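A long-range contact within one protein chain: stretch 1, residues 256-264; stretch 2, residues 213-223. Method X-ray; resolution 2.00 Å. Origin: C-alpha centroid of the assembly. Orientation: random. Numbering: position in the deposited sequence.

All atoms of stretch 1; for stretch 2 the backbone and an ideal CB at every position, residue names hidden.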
# COMPACT_ATOMS: atom_id res chain seq x y z
N GLU A 256 -23.57 -14.50 11.61
CA GLU A 256 -23.14 -15.76 11.02
C GLU A 256 -23.92 -16.15 9.76
O GLU A 256 -23.34 -16.68 8.81
CB GLU A 256 -23.25 -16.89 12.05
CG GLU A 256 -22.93 -18.28 11.49
CD GLU A 256 -23.11 -19.38 12.52
OE1 GLU A 256 -23.05 -20.57 12.13
OE2 GLU A 256 -23.30 -19.07 13.71
N ALA A 257 -25.22 -15.88 9.76
CA ALA A 257 -26.06 -16.21 8.61
C ALA A 257 -25.63 -15.43 7.37
O ALA A 257 -25.64 -15.96 6.25
CB ALA A 257 -27.52 -15.93 8.93
N ASN A 258 -25.26 -14.17 7.57
CA ASN A 258 -24.82 -13.33 6.46
C ASN A 258 -23.48 -13.82 5.94
O ASN A 258 -23.26 -13.88 4.73
CB ASN A 258 -24.69 -11.87 6.90
CG ASN A 258 -26.03 -11.26 7.25
OD1 ASN A 258 -27.08 -11.74 6.82
ND2 ASN A 258 -26.00 -10.18 8.02
N TYR A 259 -22.58 -14.17 6.85
CA TYR A 259 -21.27 -14.65 6.46
C TYR A 259 -21.41 -15.87 5.57
O TYR A 259 -20.73 -15.99 4.55
CB TYR A 259 -20.44 -15.01 7.70
CG TYR A 259 -19.03 -15.42 7.34
CD1 TYR A 259 -18.04 -14.47 7.15
CD2 TYR A 259 -18.71 -16.76 7.11
CE1 TYR A 259 -16.76 -14.83 6.73
CE2 TYR A 259 -17.44 -17.14 6.68
CZ TYR A 259 -16.47 -16.17 6.50
OH TYR A 259 -15.22 -16.54 6.06
N LYS A 260 -22.31 -16.78 5.94
CA LYS A 260 -22.52 -17.99 5.16
C LYS A 260 -23.24 -17.79 3.83
O LYS A 260 -22.97 -18.50 2.87
CB LYS A 260 -23.31 -19.02 5.99
CG LYS A 260 -22.54 -19.58 7.18
CD LYS A 260 -23.35 -20.64 7.91
CE LYS A 260 -22.54 -21.27 9.04
NZ LYS A 260 -23.31 -22.33 9.75
N GLY A 261 -24.14 -16.81 3.77
CA GLY A 261 -24.90 -16.61 2.55
C GLY A 261 -24.41 -15.56 1.56
O GLY A 261 -24.93 -15.50 0.44
N ILE A 262 -23.43 -14.76 1.94
CA ILE A 262 -22.92 -13.71 1.07
C ILE A 262 -21.47 -13.98 0.67
O ILE A 262 -20.63 -14.25 1.52
CB ILE A 262 -23.05 -12.35 1.78
CG1 ILE A 262 -24.53 -12.06 2.03
CG2 ILE A 262 -22.40 -11.25 0.95
CD1 ILE A 262 -24.79 -10.83 2.87
N ASN A 263 -21.20 -13.91 -0.63
CA ASN A 263 -19.86 -14.20 -1.18
C ASN A 263 -18.82 -13.09 -1.05
O ASN A 263 -17.62 -13.35 -1.10
CB ASN A 263 -19.98 -14.58 -2.66
CG ASN A 263 -20.92 -15.75 -2.89
OD1 ASN A 263 -22.14 -15.61 -2.80
ND2 ASN A 263 -20.36 -16.91 -3.19
N GLY A 264 -19.27 -11.85 -0.91
CA GLY A 264 -18.31 -10.77 -0.79
C GLY A 264 -18.92 -9.40 -0.97
O GLY A 264 -20.13 -9.23 -0.87
N UNK A 213 -30.42 -4.90 3.49
CA UNK A 213 -29.75 -5.44 2.32
C UNK A 213 -29.36 -6.90 2.54
O UNK A 213 -29.63 -7.76 1.69
CB UNK A 213 -28.51 -4.60 1.98
N UNK A 214 -28.74 -7.20 3.68
CA UNK A 214 -28.33 -8.56 3.96
C UNK A 214 -29.53 -9.49 4.16
O UNK A 214 -29.48 -10.65 3.77
CB UNK A 214 -27.43 -8.59 5.20
N UNK A 215 -30.60 -8.98 4.76
CA UNK A 215 -31.78 -9.81 4.97
C UNK A 215 -32.37 -10.18 3.61
O UNK A 215 -32.82 -11.31 3.40
CB UNK A 215 -32.81 -9.09 5.84
N UNK A 216 -32.36 -9.23 2.67
CA UNK A 216 -32.90 -9.50 1.35
C UNK A 216 -32.08 -10.58 0.66
O UNK A 216 -32.63 -11.46 -0.00
CB UNK A 216 -32.93 -8.22 0.51
N UNK A 217 -30.77 -10.52 0.81
CA UNK A 217 -29.89 -11.50 0.18
C UNK A 217 -30.03 -12.89 0.79
O UNK A 217 -30.21 -13.88 0.08
CB UNK A 217 -28.44 -11.04 0.29
N UNK A 218 -29.96 -12.96 2.11
CA UNK A 218 -30.02 -14.23 2.82
C UNK A 218 -31.40 -14.82 3.09
O UNK A 218 -31.60 -16.02 2.97
CB UNK A 218 -29.31 -14.06 4.16
N UNK A 219 -32.36 -13.97 3.46
CA UNK A 219 -33.70 -14.45 3.76
C UNK A 219 -34.62 -14.59 2.54
O UNK A 219 -35.50 -15.44 2.53
CB UNK A 219 -34.35 -13.50 4.77
N UNK A 220 -34.41 -13.76 1.53
CA UNK A 220 -35.26 -13.82 0.35
C UNK A 220 -34.65 -14.38 -0.93
O UNK A 220 -35.23 -15.27 -1.55
CB UNK A 220 -35.76 -12.41 0.05
N UNK A 221 -33.48 -13.89 -1.32
CA UNK A 221 -32.84 -14.39 -2.54
C UNK A 221 -32.32 -15.82 -2.41
O UNK A 221 -32.60 -16.66 -3.26
CB UNK A 221 -31.68 -13.47 -2.93
N UNK A 222 -31.55 -16.09 -1.36
CA UNK A 222 -30.98 -17.41 -1.18
C UNK A 222 -31.98 -18.57 -1.27
O UNK A 222 -31.80 -19.48 -2.08
CB UNK A 222 -30.28 -17.46 0.18
N UNK A 223 -33.05 -18.55 -0.46
CA UNK A 223 -34.05 -19.64 -0.51
C UNK A 223 -34.66 -19.84 -1.90
O UNK A 223 -34.86 -20.97 -2.34
CB UNK A 223 -35.17 -19.36 0.49

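Stretch 2 is helical throughout; its axis passes the 256-261 helix at 9.4 Å, with 60° between their N-to-C directions. The nearest CA atoms across the stretches are those of 218 and G261, 5.7 Å apart.

Position 213 has its CA-to-CB bond sideways and no atom of stretch 1 within 5.5 Å of the ideal CB; many side chains would fit. E213 is hydrogen-bonded elsewhere in the structure.

At 214 the bond points toward stretch 1. The ideal CB lies 3.5 Å from ND2 of N258 and 4.2 Å from CD1 of I262, so a small side chain, polar, apolar or both, is favoured. The residue is T214, in the p rotamer: T214 CG2 packs 3.8 Å from I262 CD1, and T214 OG1 lies 3.4 Å from N258 ND2.

Positions 215 and 216, one directed away and the other out of reach, are unconstrained by stretch 1; they carry A215 and F216.

The bond at 217 again points toward stretch 1, with the ideal CB 4.4 Å from I262 CG1. An apolar residue would suit, and a small one suffices for contact. A217 meets that isoleucine through its CB.

Position 218 faces a shallow site formed by A257, N258 and G261, its ideal CB 4.2 Å from N258 OD1 and 4.6 Å from A257 O. The absent side chain of G261 leaves room here, so a compact apolar residue such as alanine, valine or isoleucine is plausible. V218, with chi1 t, places its CG2 4.3 Å from G261 CA and 4.1 Å from I262 CG1, while its CG1 lies 4.4 Å from A257 CB. An ideal CB on G261 would lie only 3.0 Å from V218 CG2, a tight approach.

Positions 219, 220 and 221 have no stretch 1 atom within 5.5 Å of their ideal CBs; they are Q219, Y220 and L221. The turn widens here to a pi-type form, L221 N bonding F216 O at 2.9 Å.

At 222 the bond points toward stretch 1, but no atom lies within 5.5 Å of the ideal CB. The carbonyl O of G261 and the side-chain OD1 of N263 favour a long donor, arginine or lysine, or perhaps glutamine. R222 places G261 O near its guanidinium plane, where it accepts hydrogen bonds from R222 NE (2.9 Å, 156°) and NH2 (3.1 Å, 140°). R222 NH2 is also 2.9 Å from N263 OD1, but the angle is too poor for a hydrogen bond.

Position 223 is out of reach, and its N makes no bond to the preceding turn, which admits proline; it is P223, at the helix kink.

Stretch 2 (213-223) ETAFAVQYLRP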
# COMPACT_ATOMS: atom_id res chain seq x y z
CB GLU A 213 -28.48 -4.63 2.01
CG GLU A 213 -27.72 -5.13 0.79
CD GLU A 213 -26.27 -4.67 0.79
OE1 GLU A 213 -25.65 -4.69 1.88
OE2 GLU A 213 -25.75 -4.30 -0.28
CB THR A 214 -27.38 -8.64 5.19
OG1 THR A 214 -28.01 -8.04 6.33
CG2 THR A 214 -26.07 -7.91 4.89
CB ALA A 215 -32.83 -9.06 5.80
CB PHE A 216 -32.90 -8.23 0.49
CG PHE A 216 -33.62 -8.40 -0.82
CD1 PHE A 216 -35.01 -8.41 -0.86
CD2 PHE A 216 -32.91 -8.59 -2.00
CE1 PHE A 216 -35.69 -8.61 -2.07
CE2 PHE A 216 -33.58 -8.79 -3.21
CZ PHE A 216 -34.97 -8.80 -3.24
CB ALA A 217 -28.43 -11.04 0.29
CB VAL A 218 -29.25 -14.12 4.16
CG1 VAL A 218 -29.33 -15.43 4.93
CG2 VAL A 218 -27.80 -13.75 3.88
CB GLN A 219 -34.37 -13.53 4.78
CG GLN A 219 -33.74 -13.61 6.17
CD GLN A 219 -34.26 -12.52 7.08
OE1 GLN A 219 -35.45 -12.19 7.06
NE2 GLN A 219 -33.38 -11.97 7.91
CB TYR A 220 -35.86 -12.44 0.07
CG TYR A 220 -36.81 -12.00 1.17
CD1 TYR A 220 -36.32 -11.47 2.37
CD2 TYR A 220 -38.19 -12.15 1.03
CE1 TYR A 220 -37.19 -11.11 3.40
CE2 TYR A 220 -39.06 -11.79 2.06
CZ TYR A 220 -38.55 -11.28 3.24
OH TYR A 220 -39.41 -10.92 4.25
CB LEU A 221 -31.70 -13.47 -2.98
CG LEU A 221 -32.11 -12.13 -3.59
CD1 LEU A 221 -30.86 -11.32 -3.95
CD2 LEU A 221 -32.96 -12.37 -4.85
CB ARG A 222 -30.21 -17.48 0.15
CG ARG A 222 -28.80 -16.91 0.05
CD ARG A 222 -27.97 -17.71 -0.95
NE ARG A 222 -26.64 -17.15 -1.16
CZ ARG A 222 -25.90 -17.37 -2.24
NH1 ARG A 222 -26.36 -18.14 -3.22
NH2 ARG A 222 -24.71 -16.80 -2.36
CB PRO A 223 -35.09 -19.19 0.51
CG PRO A 223 -34.29 -18.39 1.49
CD PRO A 223 -33.41 -17.57 0.58
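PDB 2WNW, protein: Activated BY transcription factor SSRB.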